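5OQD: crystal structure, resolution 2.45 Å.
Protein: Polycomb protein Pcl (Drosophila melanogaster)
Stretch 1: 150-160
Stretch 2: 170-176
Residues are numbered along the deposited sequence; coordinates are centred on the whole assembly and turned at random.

Stretch 1, residues 150-160: TLKDYSDRFVC
Stretch 2 (170-176) FYALRHS

The apolar centre of this contact is the ring of Tyr171, a buried side chain held between a helix and a strand of the first stretch. Leu151, on the last turn of the helix that ends at residue 153, points its CA-to-CB bond toward the second stretch and, with chi1 m and chi2 t, lays a methyl flat on the ring: CD1 of Leu151 is 3.4 Å from the Tyr171 ring centroid, only 6° off the normal, a CH-pi contact over one face. Tyr171 reaches this position with chi1 m and chi2 near -83°. Cys160, chi1 t, shares its side of the sheet and approaches the same ring obliquely, with SG of Cys160 3.7 Å from CE1 of Tyr171 and 4.4 Å from the Tyr171 ring centroid, 41° off the normal, a sulfur-aromatic contact.

A second apolar pair forms where the side chains might have parted. Phe158 and Leu173 are opposed in register, yet their CA-to-CB bonds lead away overall; the leucine, chi1 m and chi2 t, brings its end back, and CD2 of Leu173 meets CE1 of Phe158 at 3.6 Å. Phe158 is also m, with chi2 near -61°.

These side chains hang on a short antiparallel ladder. Strands 158-160 and 170-173 run at 152° between their N-to-C directions, their axes approaching to 4.5 Å. Phe158 pairs with Leu173, Val159 with Ala172 and Cys160 with Tyr171. The middle pair is the hydrogen-bonded one, with CA atoms of Val159 and Ala172 5.2 Å apart: N of Val159 donates to O of Ala172 at 2.7 Å, and N of Ala172 returns the bond to O of Val159 at 3.0 Å. In the flanking non-hydrogen-bonded pairs the backbones draw closer, the CA atoms of Cys160 and Tyr171 lying 4.7 Å apart. CA-H...O contacts supplement the ladder, among them CA of Tyr171 to O of Val159 at 3.2 Å. Val159 and Ala172 share the face of the sheet opposite Tyr171 and Cys160.

Between helix and strand, Tyr154 leaves helical phi/psi at -104/36, residues 155-157 resume it without regular bonding, and Phe158 extends to -121/127. Backbone bonds from N of Arg157 (2.8 Å) and N of Phe158 (3.0 Å) to O of Tyr154 brace this turn, which presents its carbonyls to Arg174.

Arg174 forms the polar edge. Just past its strand, at phi/psi -70/-24, N of Arg174 donates to O of Arg157 at 2.9 Å, prolonging the ladder. Its CA-to-CB bond points toward the first stretch, and the side chain has chi1 t, chi2 t, chi3 m and chi4 near -84°. NH2 of Arg174 donates to O of Ser155 at 2.7 Å, and a weak bond from NE of Arg174 to that same oxygen at 3.1 Å makes a fork. CG2 of Val159, chi1 t, lies over one face of the guanidinium, 3.4 Å from NH1 of Arg174. Nearby, water 1 donates to O of Arg157 at 3.0 Å and accepts from N of His175 at 2.8 Å.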

# COMPACT_ATOMS: atom_id res chain seq x y z
N THR B 150 4.48 13.23 -10.19
CA THR B 150 3.49 12.32 -9.63
C THR B 150 2.62 13.03 -8.60
O THR B 150 1.39 12.87 -8.58
CB THR B 150 4.15 11.09 -8.97
OG1 THR B 150 4.99 10.43 -9.93
CG2 THR B 150 3.10 10.12 -8.47
N LEU B 151 3.26 13.81 -7.74
CA LEU B 151 2.56 14.58 -6.71
C LEU B 151 1.64 15.62 -7.34
O LEU B 151 0.62 15.99 -6.76
CB LEU B 151 3.56 15.25 -5.77
CG LEU B 151 4.33 14.31 -4.85
CD1 LEU B 151 5.60 14.97 -4.33
CD2 LEU B 151 3.46 13.86 -3.69
N LYS B 152 2.00 16.10 -8.53
CA LYS B 152 1.16 17.03 -9.27
C LYS B 152 -0.04 16.32 -9.90
O LYS B 152 -1.17 16.77 -9.77
CB LYS B 152 1.96 17.74 -10.36
CG LYS B 152 2.33 19.17 -10.03
CD LYS B 152 2.70 19.94 -11.29
CE LYS B 152 3.19 21.34 -10.96
NZ LYS B 152 4.43 21.32 -10.15
N ASP B 153 0.23 15.21 -10.57
CA ASP B 153 -0.82 14.42 -11.22
C ASP B 153 -1.84 13.92 -10.21
O ASP B 153 -3.02 13.75 -10.53
CB ASP B 153 -0.21 13.24 -11.98
CG ASP B 153 0.74 13.68 -13.08
OD1 ASP B 153 0.65 14.85 -13.52
OD2 ASP B 153 1.58 12.86 -13.50
N TYR B 154 -1.37 13.67 -8.99
CA TYR B 154 -2.24 13.22 -7.91
C TYR B 154 -2.57 14.31 -6.90
O TYR B 154 -2.69 14.05 -5.70
CB TYR B 154 -1.64 12.00 -7.22
CG TYR B 154 -1.77 10.73 -8.02
CD1 TYR B 154 -0.86 10.43 -9.03
CD2 TYR B 154 -2.80 9.83 -7.78
CE1 TYR B 154 -0.97 9.27 -9.78
CE2 TYR B 154 -2.91 8.66 -8.51
CZ TYR B 154 -2.00 8.39 -9.51
OH TYR B 154 -2.11 7.23 -10.25
N SER B 155 -2.74 15.54 -7.39
CA SER B 155 -3.08 16.67 -6.54
C SER B 155 -4.32 16.44 -5.68
O SER B 155 -4.50 17.09 -4.66
CB SER B 155 -3.26 17.94 -7.39
OG SER B 155 -2.08 18.24 -8.11
N ASP B 156 -5.15 15.50 -6.10
CA ASP B 156 -6.36 15.15 -5.37
C ASP B 156 -6.02 14.46 -4.04
O ASP B 156 -6.73 14.63 -3.05
CB ASP B 156 -7.26 14.25 -6.22
CG ASP B 156 -6.52 13.04 -6.77
OD1 ASP B 156 -5.59 13.24 -7.58
OD2 ASP B 156 -6.88 11.90 -6.40
N ARG B 157 -4.94 13.71 -4.02
CA ARG B 157 -4.50 13.06 -2.80
C ARG B 157 -3.43 13.81 -2.06
O ARG B 157 -3.27 13.65 -0.89
CB ARG B 157 -3.96 11.68 -3.11
CG ARG B 157 -4.82 10.88 -4.04
CD ARG B 157 -4.79 9.42 -3.68
NE ARG B 157 -4.93 8.56 -4.84
CZ ARG B 157 -4.42 7.34 -4.90
NH1 ARG B 157 -3.78 6.85 -3.87
NH2 ARG B 157 -4.58 6.62 -5.98
N PHE B 158 -2.67 14.62 -2.75
CA PHE B 158 -1.55 15.32 -2.14
C PHE B 158 -1.67 16.84 -2.24
O PHE B 158 -1.87 17.40 -3.32
CB PHE B 158 -0.24 14.89 -2.79
CG PHE B 158 -0.05 13.40 -2.85
CD1 PHE B 158 -0.01 12.64 -1.69
CD2 PHE B 158 0.10 12.75 -4.07
CE1 PHE B 158 0.16 11.27 -1.74
CE2 PHE B 158 0.28 11.38 -4.13
CZ PHE B 158 0.31 10.64 -2.96
N VAL B 159 -1.54 17.52 -1.10
CA VAL B 159 -1.46 18.97 -1.08
C VAL B 159 -0.01 19.41 -1.22
O VAL B 159 0.89 18.81 -0.62
CB VAL B 159 -2.02 19.59 0.22
CG1 VAL B 159 -1.79 21.09 0.23
CG2 VAL B 159 -3.47 19.27 0.37
N CYS B 160 0.22 20.45 -2.01
CA CYS B 160 1.55 21.02 -2.13
C CYS B 160 1.65 22.27 -1.26
O CYS B 160 0.75 23.11 -1.27
CB CYS B 160 1.87 21.36 -3.59
SG CYS B 160 3.51 22.06 -3.84
N PHE B 170 6.97 21.36 -0.05
CA PHE B 170 6.23 20.69 1.00
C PHE B 170 5.01 19.93 0.51
O PHE B 170 4.24 20.44 -0.30
CB PHE B 170 5.82 21.68 2.08
CG PHE B 170 6.96 22.11 2.96
CD1 PHE B 170 7.42 21.29 3.97
CD2 PHE B 170 7.56 23.34 2.78
CE1 PHE B 170 8.47 21.68 4.78
CE2 PHE B 170 8.61 23.74 3.58
CZ PHE B 170 9.06 22.91 4.59
N TYR B 171 4.85 18.71 0.98
CA TYR B 171 3.71 17.89 0.59
C TYR B 171 3.04 17.23 1.78
O TYR B 171 3.65 16.98 2.80
CB TYR B 171 4.13 16.85 -0.43
CG TYR B 171 4.62 17.45 -1.72
CD1 TYR B 171 3.73 17.85 -2.70
CD2 TYR B 171 5.97 17.64 -1.94
CE1 TYR B 171 4.18 18.41 -3.87
CE2 TYR B 171 6.42 18.20 -3.11
CZ TYR B 171 5.52 18.58 -4.07
OH TYR B 171 5.97 19.14 -5.23
N ALA B 172 1.75 16.96 1.63
CA ALA B 172 0.97 16.30 2.66
C ALA B 172 -0.26 15.66 2.05
O ALA B 172 -0.74 16.08 1.00
CB ALA B 172 0.57 17.30 3.74
N LEU B 173 -0.77 14.62 2.71
CA LEU B 173 -2.02 14.00 2.29
C LEU B 173 -3.16 15.00 2.48
O LEU B 173 -3.25 15.64 3.53
CB LEU B 173 -2.29 12.72 3.08
CG LEU B 173 -1.35 11.54 2.83
CD1 LEU B 173 -1.63 10.43 3.84
CD2 LEU B 173 -1.51 11.02 1.42
N ARG B 174 -4.01 15.13 1.47
CA ARG B 174 -5.13 16.07 1.56
C ARG B 174 -6.15 15.57 2.57
O ARG B 174 -6.92 16.35 3.14
CB ARG B 174 -5.77 16.28 0.19
CG ARG B 174 -6.70 17.48 0.13
CD ARG B 174 -7.18 17.74 -1.28
NE ARG B 174 -6.09 18.02 -2.21
CZ ARG B 174 -5.53 19.21 -2.37
NH1 ARG B 174 -5.95 20.25 -1.66
NH2 ARG B 174 -4.54 19.37 -3.24
N HIS B 175 -6.16 14.26 2.79
CA HIS B 175 -7.08 13.65 3.73
C HIS B 175 -6.37 12.58 4.57
O HIS B 175 -5.24 12.21 4.27
CB HIS B 175 -8.27 13.06 2.98
CG HIS B 175 -8.99 14.05 2.12
ND1 HIS B 175 -10.00 14.86 2.60
CD2 HIS B 175 -8.83 14.38 0.82
CE1 HIS B 175 -10.43 15.64 1.63
NE2 HIS B 175 -9.74 15.37 0.54
N SER B 176 -7.05 12.10 5.60
CA SER B 176 -6.42 11.26 6.62
C SER B 176 -6.17 9.82 6.18
O SER B 176 -5.34 9.12 6.77
CB SER B 176 -7.28 11.25 7.88
OG SER B 176 -8.58 10.75 7.61
O HOH W 1 -5.69 12.63 0.55